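Local coordinates for protein amidase, hydantoinase/carbamoylase family (Burkholderia ambifaria, PDB 5TP4) that probably hydrolyses N-carbamoyl-L-amino acids as a zinc-dependent amidase of the peptidase M20 family, at residues Arg51-Phe54 with Ala55-Arg59; Ala155-Leu158 with Asp159-Leu162; Leu295-Asp299 with Asp300-Asp304; Ala368-Leu371 with Ala372-Val375. All coordinates share one frame; numbering follows the deposited sequence.

In the fold
Each of the four contacts is local, made within one continuous run of chain; they follow one another along the chain, and none nests in or crosses another. Contact 1 is a single turn-to-turn patch inside helix 45-60. Contact 2 marks the entry from a loop into the short helix 158-163. Contact 3 closes the tight turn from strand 288-297 into helix 300-321, about 41 Å from contact 1, centre to centre, and beyond the chain's centre from it. Contact 4 is the exit from helix 367-372 toward strand 377-382. Contacts 2 and 4 touch, where A155 CB meets L370 CD1 at 4.1 Å, joining the loop after helix 147-153 to helix 367-372.

Contact 1: Arg51-Phe54 with Ala55-Arg59; sequences RDLF and AQWCR
R51-F54 and A55-R59 are consecutive turns of helix 45-60, joined by four i to i+4 backbone bonds, the straightest being W57 N to L53 O at 3.0 Å with an angle of 170° at the hydrogen. On one flank L53 lies over a face of the W57 indole: its CG stands 3.9 Å from the centroid of the W57 six-membered ring, a CH-pi contact, while CD1 reaches toward the NE1 side of the ring and CD2 toward CH2. On another flank C58 and F54 make a sulfur-aromatic contact, SG over a ring face, 3.6 Å from the centroid and shifted toward the CZ end. F54 carries CG anti to its own N (chi1 173°) and C58 turns SG to the side of its N (chi1 -72°), which brings sulfur and ring together one turn apart. A water links D52 O, 2.9 Å away, to R59 NH1 at 3.2 Å. F54 and W57 also pack on helix 105-121, and R116 makes a cation-pi contact with W57. L53, F54, W57 and C58 thus give the helix an apolar and aromatic side, whereas the buried R51 is satisfied by polar partners, D47, G71 and T135.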
loop_
_atom_site.group_PDB
_atom_site.type_symbol
_atom_site.label_atom_id
_atom_site.label_comp_id
_atom_site.label_asym_id
_atom_site.label_seq_id
_atom_site.Cartn_x
_atom_site.Cartn_y
_atom_site.Cartn_z
ATOM N N ARG B 51 -15.310 30.451 -20.668
ATOM C CA ARG B 51 -15.734 31.714 -20.064
ATOM C C ARG B 51 -16.318 32.642 -21.119
ATOM O O ARG B 51 -17.377 33.251 -20.911
ATOM C CB ARG B 51 -14.533 32.388 -19.397
ATOM C CG ARG B 51 -14.004 31.722 -18.150
ATOM C CD ARG B 51 -12.530 32.194 -17.885
ATOM N NE ARG B 51 -12.156 31.919 -16.502
ATOM C CZ ARG B 51 -12.283 32.802 -15.510
ATOM N NH1 ARG B 51 -12.739 34.027 -15.759
ATOM N NH2 ARG B 51 -11.960 32.463 -14.271
ATOM N N ASP B 52 -15.621 32.765 -22.260
ATOM C CA ASP B 52 -16.036 33.688 -23.310
ATOM C C ASP B 52 -17.355 33.269 -23.943
ATOM O O ASP B 52 -18.191 34.129 -24.255
ATOM C CB ASP B 52 -14.956 33.777 -24.387
ATOM C CG ASP B 52 -13.807 34.700 -23.998
ATOM O OD1 ASP B 52 -13.835 35.255 -22.882
ATOM O OD2 ASP B 52 -12.876 34.885 -24.820
ATOM N N LEU B 53 -17.528 31.966 -24.205
ATOM C CA LEU B 53 -18.814 31.459 -24.697
ATOM C C LEU B 53 -19.942 31.799 -23.730
ATOM O O LEU B 53 -20.971 32.350 -24.139
ATOM C CB LEU B 53 -18.735 29.950 -24.916
ATOM C CG LEU B 53 -20.024 29.315 -25.450
ATOM C CD1 LEU B 53 -20.389 29.990 -26.771
ATOM C CD2 LEU B 53 -19.831 27.781 -25.650
ATOM N N PHE B 54 -19.769 31.461 -22.439
ATOM C CA PHE B 54 -20.750 31.817 -21.413
ATOM C C PHE B 54 -21.032 33.319 -21.395
ATOM O O PHE B 54 -22.195 33.741 -21.324
ATOM C CB PHE B 54 -20.246 31.355 -20.049
ATOM C CG PHE B 54 -21.092 31.814 -18.899
ATOM C CD1 PHE B 54 -22.386 31.364 -18.746
ATOM C CD2 PHE B 54 -20.568 32.706 -17.971
ATOM C CE1 PHE B 54 -23.169 31.811 -17.671
ATOM C CE2 PHE B 54 -21.335 33.144 -16.893
ATOM C CZ PHE B 54 -22.639 32.686 -16.753
ATOM N N ALA B 55 -19.978 34.145 -21.431
ATOM C CA ALA B 55 -20.198 35.590 -21.341
ATOM C C ALA B 55 -21.006 36.068 -22.524
ATOM O O ALA B 55 -21.902 36.907 -22.388
ATOM C CB ALA B 55 -18.863 36.363 -21.290
ATOM N N GLN B 56 -20.712 35.523 -23.697
ATOM C CA GLN B 56 -21.439 35.915 -24.894
ATOM C C GLN B 56 -22.921 35.594 -24.753
ATOM O O GLN B 56 -23.787 36.427 -25.048
ATOM C CB GLN B 56 -20.847 35.202 -26.108
ATOM C CG GLN B 56 -21.678 35.415 -27.353
ATOM C CD GLN B 56 -21.559 36.831 -27.871
ATOM O OE1 GLN B 56 -20.451 37.362 -28.020
ATOM N NE2 GLN B 56 -22.701 37.459 -28.146
ATOM N N TRP B 57 -23.230 34.375 -24.305
ATOM C CA TRP B 57 -24.618 33.996 -24.068
ATOM C C TRP B 57 -25.288 34.948 -23.085
ATOM O O TRP B 57 -26.442 35.350 -23.286
ATOM C CB TRP B 57 -24.676 32.573 -23.521
ATOM C CG TRP B 57 -24.358 31.549 -24.555
ATOM C CD1 TRP B 57 -24.355 31.718 -25.884
ATOM C CD2 TRP B 57 -24.041 30.173 -24.306
ATOM N NE1 TRP B 57 -24.037 30.518 -26.519
ATOM C CE2 TRP B 57 -23.837 29.559 -25.557
ATOM C CE3 TRP B 57 -23.888 29.409 -23.142
ATOM C CZ2 TRP B 57 -23.503 28.207 -25.677
ATOM C CZ3 TRP B 57 -23.564 28.068 -23.261
ATOM C CH2 TRP B 57 -23.368 27.486 -24.528
ATOM N N CYS B 58 -24.578 35.317 -22.017
ATOM C CA CYS B 58 -25.165 36.219 -21.028
ATOM C C CYS B 58 -25.480 37.574 -21.628
ATOM O O CYS B 58 -26.554 38.139 -21.374
ATOM C CB CYS B 58 -24.224 36.397 -19.842
ATOM S SG CYS B 58 -24.119 34.929 -18.805
ATOM N N ARG B 59 -24.550 38.121 -22.422
ATOM C CA ARG B 59 -24.800 39.409 -23.052
ATOM C C ARG B 59 -25.943 39.319 -24.050
ATOM O O ARG B 59 -26.737 40.257 -24.167
ATOM C CB ARG B 59 -23.526 39.920 -23.724
ATOM C CG ARG B 59 -22.408 40.223 -22.733
ATOM C CD ARG B 59 -21.271 40.996 -23.447
ATOM N NE ARG B 59 -20.029 40.921 -22.676
ATOM C CZ ARG B 59 -19.090 40.004 -22.894
ATOM N NH1 ARG B 59 -19.251 39.130 -23.878
ATOM N NH2 ARG B 59 -17.995 39.976 -22.147
HETATM O O HOH W 1 -17.342 36.819 -24.859
#

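Contact 2: Ala155-Leu158 with Asp159-Leu162; sequences ALPL and DDAL
Two backbone bonds start the helix here: L162 N donates to L158 O at 2.9 Å, and A161 N to P157 O at 3.1 Å. P157 occupies the N-cap position, and its carbonyl takes the A161 amide. D160, in the first turn, brings its carboxylate back across the proline ring, with OD2 3.3 Å from P157 CG and close to CB and CD as well; CG of D160 lies beside its own N (chi1 -68°), which turns the acid toward the start of the helix. Further along, L158 and L162 meet through their branches, L158 CG against L162 CD1 at 3.7 Å, while CG of L162 also rests on the L158 carbonyl oxygen. L156 reaches forward from the loop and sets CD2 3.9 Å from A161 CB, its CD1 passing D160 CB more loosely. At the protein surface, two acids in the first turn, D159 and D160, put negative charge at the end where a helix dipole is positive, which would probably be favourable, while L156 and A161 turn their apolar groups to helix 147-153 and L162 turns to helix 172-179.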
loop_
_atom_site.group_PDB
_atom_site.type_symbol
_atom_site.label_atom_id
_atom_site.label_comp_id
_atom_site.label_asym_id
_atom_site.label_seq_id
_atom_site.Cartn_x
_atom_site.Cartn_y
_atom_site.Cartn_z
ATOM N N ALA B 155 -11.649 34.470 2.831
ATOM C CA ALA B 155 -10.982 33.349 3.483
ATOM C C ALA B 155 -9.551 33.193 2.983
ATOM O O ALA B 155 -8.690 32.678 3.710
ATOM C CB ALA B 155 -11.802 32.068 3.259
ATOM N N LEU B 156 -9.277 33.663 1.766
ATOM C CA LEU B 156 -7.951 33.609 1.151
ATOM C C LEU B 156 -7.612 35.022 0.692
ATOM O O LEU B 156 -8.346 35.590 -0.140
ATOM C CB LEU B 156 -7.924 32.621 -0.028
ATOM C CG LEU B 156 -6.618 32.481 -0.799
ATOM C CD1 LEU B 156 -5.523 31.970 0.106
ATOM C CD2 LEU B 156 -6.821 31.526 -1.979
ATOM N N PRO B 157 -6.536 35.635 1.190
ATOM C CA PRO B 157 -6.185 36.985 0.723
ATOM C C PRO B 157 -5.866 37.005 -0.770
ATOM O O PRO B 157 -5.269 36.071 -1.310
ATOM C CB PRO B 157 -4.951 37.345 1.564
ATOM C CG PRO B 157 -5.014 36.420 2.751
ATOM C CD PRO B 157 -5.630 35.153 2.244
ATOM N N LEU B 158 -6.260 38.108 -1.425
ATOM C CA LEU B 158 -6.074 38.251 -2.872
ATOM C C LEU B 158 -4.612 38.120 -3.277
ATOM O O LEU B 158 -4.300 37.439 -4.256
ATOM C CB LEU B 158 -6.624 39.602 -3.353
ATOM C CG LEU B 158 -6.389 39.959 -4.836
ATOM C CD1 LEU B 158 -7.029 38.948 -5.785
ATOM C CD2 LEU B 158 -6.875 41.376 -5.152
ATOM N N ASP B 159 -3.692 38.771 -2.545
ATOM C CA ASP B 159 -2.286 38.682 -2.937
ATOM C C ASP B 159 -1.745 37.267 -2.788
ATOM O O ASP B 159 -0.904 36.839 -3.587
ATOM C CB ASP B 159 -1.442 39.669 -2.130
ATOM C CG ASP B 159 -1.684 41.104 -2.554
ATOM O OD1 ASP B 159 -2.219 41.303 -3.668
ATOM O OD2 ASP B 159 -1.341 42.030 -1.787
ATOM N N ASP B 160 -2.209 36.518 -1.784
ATOM C CA ASP B 160 -1.760 35.134 -1.671
ATOM C C ASP B 160 -2.250 34.317 -2.857
ATOM O O ASP B 160 -1.496 33.523 -3.429
ATOM C CB ASP B 160 -2.232 34.533 -0.352
ATOM C CG ASP B 160 -1.551 35.166 0.853
ATOM O OD1 ASP B 160 -0.484 35.799 0.675
ATOM O OD2 ASP B 160 -2.072 35.024 1.978
ATOM N N ALA B 161 -3.497 34.549 -3.281
ATOM C CA ALA B 161 -4.035 33.817 -4.425
ATOM C C ALA B 161 -3.290 34.153 -5.711
ATOM O O ALA B 161 -2.970 33.257 -6.498
ATOM C CB ALA B 161 -5.529 34.107 -4.590
ATOM N N LEU B 162 -3.021 35.438 -5.950
ATOM C CA LEU B 162 -2.358 35.831 -7.187
ATOM C C LEU B 162 -0.964 35.236 -7.297
ATOM O O LEU B 162 -0.458 35.056 -8.417
ATOM C CB LEU B 162 -2.296 37.354 -7.273
ATOM C CG LEU B 162 -3.692 37.980 -7.346
ATOM C CD1 LEU B 162 -3.562 39.482 -7.183
ATOM C CD2 LEU B 162 -4.395 37.636 -8.669
#

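Contact 3: Leu295-Asp299 with Asp300-Asp304; sequences LRHHD and DAQVD
D299 OD1 accepts from Q302 N at 3.0 Å, on its anti lone pair, which makes D299 the N-cap of the helix that starts at D300. D299 is modelled in two conformers and the capping bond belongs to the one described, so it may not be permanent. Here the aspartate holds CG anti to its N (chi1 180°), which swings the carboxylate forward over the first turn. Its backbone is tied in too, since V303 N bonds to D299 O at 3.0 Å, and D299 N donates to H297 ND1 at 3.2 Å, in the plane of the imidazole. The face of that ring receives Q302: CB stands 3.4 Å from the H297 centroid, almost exactly on the ring normal, and this CH-pi contact seats the two side chains side by side. V303 faces back to the strand, with CG2 3.8 Å from L295 CB and CB beside that of H297. D300 turns away to R222 and to A335 N. The strand segment 295-297 and the helix segment 300-304 run in roughly opposing directions, 145° between them. V303 packs on this strand and on A220 and R222 of the neighbouring strand 212-229, while L295 and H297 lie against M306 of helix 300-321.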
loop_
_atom_site.group_PDB
_atom_site.type_symbol
_atom_site.label_atom_id
_atom_site.label_comp_id
_atom_site.label_asym_id
_atom_site.label_seq_id
_atom_site.Cartn_x
_atom_site.Cartn_y
_atom_site.Cartn_z
ATOM N N LEU B 295 -12.581 10.639 8.050
ATOM C CA LEU B 295 -13.741 10.556 8.942
ATOM C C LEU B 295 -14.711 11.684 8.638
ATOM O O LEU B 295 -14.289 12.828 8.485
ATOM C CB LEU B 295 -13.343 10.711 10.413
ATOM C CG LEU B 295 -12.586 9.627 11.148
ATOM C CD1 LEU B 295 -12.428 10.104 12.603
ATOM C CD2 LEU B 295 -13.362 8.323 11.081
ATOM N N ARG B 296 -16.005 11.380 8.595
ATOM C CA ARG B 296 -17.014 12.405 8.334
ATOM C C ARG B 296 -18.174 12.272 9.298
ATOM O O ARG B 296 -18.515 11.173 9.740
ATOM C CB ARG B 296 -17.575 12.320 6.931
ATOM C CG ARG B 296 -16.525 12.058 5.911
ATOM C CD ARG B 296 -16.479 13.128 4.895
ATOM N NE ARG B 296 -15.266 13.067 4.086
ATOM C CZ ARG B 296 -15.074 13.797 2.999
ATOM N NH1 ARG B 296 -16.046 14.629 2.578
ATOM N NH2 ARG B 296 -13.919 13.711 2.352
ATOM N N HIS B 297 -18.803 13.409 9.585
ATOM C CA HIS B 297 -20.082 13.407 10.280
ATOM C C HIS B 297 -20.775 14.715 9.923
ATOM O O HIS B 297 -20.191 15.590 9.283
ATOM C CB HIS B 297 -19.916 13.246 11.804
ATOM C CG HIS B 297 -21.141 12.717 12.497
ATOM N ND1 HIS B 297 -22.251 13.500 12.741
ATOM C CD2 HIS B 297 -21.417 11.496 13.021
ATOM C CE1 HIS B 297 -23.163 12.782 13.379
ATOM N NE2 HIS B 297 -22.691 11.557 13.545
ATOM N N HIS B 298 -22.046 14.818 10.283
ATOM C CA HIS B 298 -22.721 16.102 10.111
ATOM C C HIS B 298 -22.286 17.121 11.155
ATOM O O HIS B 298 -22.463 18.325 10.944
ATOM C CB HIS B 298 -24.240 15.926 10.197
ATOM C CG HIS B 298 -24.830 15.191 9.035
ATOM N ND1 HIS B 298 -26.172 15.252 8.724
ATOM C CD2 HIS B 298 -24.262 14.379 8.109
ATOM C CE1 HIS B 298 -26.407 14.501 7.661
ATOM N NE2 HIS B 298 -25.265 13.963 7.266
ATOM N N ASP B 299 -21.726 16.661 12.267
ATOM C CA ASP B 299 -21.477 17.472 13.441
ATOM C C ASP B 299 -20.010 17.351 13.843
ATOM O O ASP B 299 -19.455 16.251 13.832
ATOM C CB ASP B 299 -22.403 16.990 14.556
ATOM C CG ASP B 299 -22.228 17.743 15.806
ATOM O OD1 ASP B 299 -21.263 17.446 16.525
ATOM O OD2 ASP B 299 -23.056 18.630 16.060
ATOM N N ASP B 300 -19.392 18.471 14.225
ATOM C CA ASP B 300 -17.977 18.413 14.593
ATOM C C ASP B 300 -17.759 17.650 15.886
ATOM O O ASP B 300 -16.736 16.967 16.041
ATOM C CB ASP B 300 -17.405 19.820 14.727
ATOM C CG ASP B 300 -16.960 20.379 13.400
ATOM O OD1 ASP B 300 -15.824 20.056 12.952
ATOM O OD2 ASP B 300 -17.763 21.122 12.807
ATOM N N ALA B 301 -18.661 17.814 16.860
ATOM C CA ALA B 301 -18.505 17.079 18.109
ATOM C C ALA B 301 -18.569 15.577 17.874
ATOM O O ALA B 301 -17.839 14.816 18.516
ATOM C CB ALA B 301 -19.571 17.497 19.122
ATOM N N GLN B 302 -19.456 15.135 16.974
ATOM C CA GLN B 302 -19.591 13.702 16.726
ATOM C C GLN B 302 -18.411 13.156 15.924
ATOM O O GLN B 302 -17.984 12.017 16.154
ATOM C CB GLN B 302 -20.897 13.393 15.995
ATOM C CG GLN B 302 -22.169 13.600 16.810
ATOM C CD GLN B 302 -22.151 12.872 18.143
ATOM O OE1 GLN B 302 -21.913 11.661 18.214
ATOM N NE2 GLN B 302 -22.391 13.616 19.214
ATOM N N VAL B 303 -17.899 13.910 14.942
ATOM C CA VAL B 303 -16.724 13.388 14.238
ATOM C C VAL B 303 -15.537 13.336 15.193
ATOM O O VAL B 303 -14.742 12.395 15.159
ATOM C CB VAL B 303 -16.429 14.169 12.928
ATOM C CG1 VAL B 303 -15.626 15.472 13.149
ATOM C CG2 VAL B 303 -15.676 13.291 11.959
ATOM N N ASP B 304 -15.430 14.301 16.110
ATOM C CA ASP B 304 -14.377 14.234 17.119
ATOM C C ASP B 304 -14.577 13.027 18.032
ATOM O O ASP B 304 -13.609 12.362 18.433
ATOM C CB ASP B 304 -14.350 15.536 17.931
ATOM C CG ASP B 304 -13.802 16.711 17.139
ATOM O OD1 ASP B 304 -13.178 16.473 16.085
ATOM O OD2 ASP B 304 -13.983 17.874 17.579
#

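Contact 4: Ala368-Leu371 with Ala372-Val375; sequences AILL and ARRV
Helix 367-372 ends here and the chain turns toward strand 377-382, in the part of the fold that lies near the zinc site, with A368 about 8 Å from H198 between side chains. The carbonyl of L371 is the acceptor around which the turn is built. V375 N bonds to L371 O at 2.8 Å, lining up with the carbonyl direction, whereas R374 N reaches the same oxygen at 2.9 Å from above the carbonyl plane, 48° out of it. Two donors thus grip one atom, and the chain folds round it. Upstream, A372 N still makes a helical bond to A368 O at 2.9 Å, but R373 N meets L370 O only weakly, at 3.3 Å.

The side chains follow the same path. R373 runs back along the helix, extended from CG to NE, and lays one face of its guanidinium under the I369 branch methyl, with CG2 3.5 Å from R373 NH2 and displaced toward that edge of the group. CG2 of I369 is anti to its own N (chi1 of CG1 -65°), which aims this methyl at the arginine. R373 NH2 has a further partner in T336 OG1, so the guanidinium is held at its polar end as well. L371 and V375 lie side by side, L371 CD1 4.1 Å from V375 CG2.

Around this turn, A368, L371 and A372 pack on T377 of strand 377-382, and A368, L371 and V375 meet Y194 of strand 193-199. L370 and L371 face helix 147-153, where R374 also reaches T153.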
loop_
_atom_site.group_PDB
_atom_site.type_symbol
_atom_site.label_atom_id
_atom_site.label_comp_id
_atom_site.label_asym_id
_atom_site.label_seq_id
_atom_site.Cartn_x
_atom_site.Cartn_y
_atom_site.Cartn_z
ATOM N N ALA B 368 -20.295 26.826 -2.905
ATOM C CA ALA B 368 -21.329 27.090 -1.900
ATOM C C ALA B 368 -20.826 26.922 -0.471
ATOM O O ALA B 368 -21.302 27.622 0.428
ATOM C CB ALA B 368 -22.534 26.177 -2.113
ATOM N N ILE B 369 -19.892 25.991 -0.235
ATOM C CA ILE B 369 -19.354 25.792 1.118
ATOM C C ILE B 369 -18.713 27.075 1.642
ATOM O O ILE B 369 -18.920 27.490 2.806
ATOM C CB ILE B 369 -18.341 24.633 1.119
ATOM C CG1 ILE B 369 -19.037 23.327 0.775
ATOM C CG2 ILE B 369 -17.652 24.564 2.502
ATOM C CD1 ILE B 369 -20.124 22.925 1.756
ATOM N N LEU B 370 -17.890 27.708 0.798
ATOM C CA LEU B 370 -17.240 28.957 1.181
ATOM C C LEU B 370 -18.259 30.076 1.333
ATOM O O LEU B 370 -18.175 30.870 2.277
ATOM C CB LEU B 370 -16.192 29.352 0.138
ATOM C CG LEU B 370 -14.817 28.666 0.131
ATOM C CD1 LEU B 370 -13.960 29.125 1.285
ATOM C CD2 LEU B 370 -14.920 27.104 0.091
ATOM N N LEU B 371 -19.218 30.162 0.410
ATOM C CA LEU B 371 -20.204 31.244 0.478
ATOM C C LEU B 371 -21.054 31.138 1.737
ATOM O O LEU B 371 -21.393 32.158 2.352
ATOM C CB LEU B 371 -21.112 31.244 -0.752
ATOM C CG LEU B 371 -20.633 32.080 -1.952
ATOM C CD1 LEU B 371 -20.694 33.604 -1.703
ATOM C CD2 LEU B 371 -19.202 31.720 -2.398
ATOM N N ALA B 372 -21.397 29.909 2.144
ATOM C CA ALA B 372 -22.314 29.711 3.269
ATOM C C ALA B 372 -21.767 30.265 4.565
ATOM O O ALA B 372 -22.546 30.552 5.484
ATOM C CB ALA B 372 -22.613 28.223 3.461
ATOM N N ARG B 373 -20.449 30.411 4.665
ATOM C CA ARG B 373 -19.860 30.957 5.873
ATOM C C ARG B 373 -19.990 32.469 5.943
ATOM O O ARG B 373 -19.723 33.041 7.003
ATOM C CB ARG B 373 -18.403 30.530 5.970
ATOM C CG ARG B 373 -18.284 29.014 6.116
ATOM C CD ARG B 373 -16.836 28.531 5.973
ATOM N NE ARG B 373 -16.805 27.071 6.031
ATOM C CZ ARG B 373 -15.884 26.316 5.443
ATOM N NH1 ARG B 373 -14.889 26.886 4.760
ATOM N NH2 ARG B 373 -15.965 24.989 5.540
ATOM N N ARG B 374 -20.436 33.109 4.863
ATOM C CA ARG B 374 -20.511 34.565 4.820
ATOM C C ARG B 374 -21.904 35.054 4.445
ATOM O O ARG B 374 -22.287 36.149 4.858
ATOM C CB ARG B 374 -19.481 35.123 3.828
ATOM C CG ARG B 374 -18.057 35.231 4.379
ATOM C CD ARG B 374 -17.910 36.403 5.362
ATOM N NE ARG B 374 -18.225 37.698 4.747
ATOM C CZ ARG B 374 -17.332 38.649 4.460
ATOM N NH1 ARG B 374 -16.043 38.479 4.735
ATOM N NH2 ARG B 374 -17.735 39.789 3.905
ATOM N N VAL B 375 -22.649 34.313 3.625
ATOM C CA VAL B 375 -23.954 34.798 3.175
ATOM C C VAL B 375 -24.955 33.649 3.184
ATOM O O VAL B 375 -24.574 32.470 3.126
ATOM C CB VAL B 375 -23.881 35.432 1.775
ATOM C CG1 VAL B 375 -22.672 36.378 1.640
ATOM C CG2 VAL B 375 -23.817 34.388 0.755
#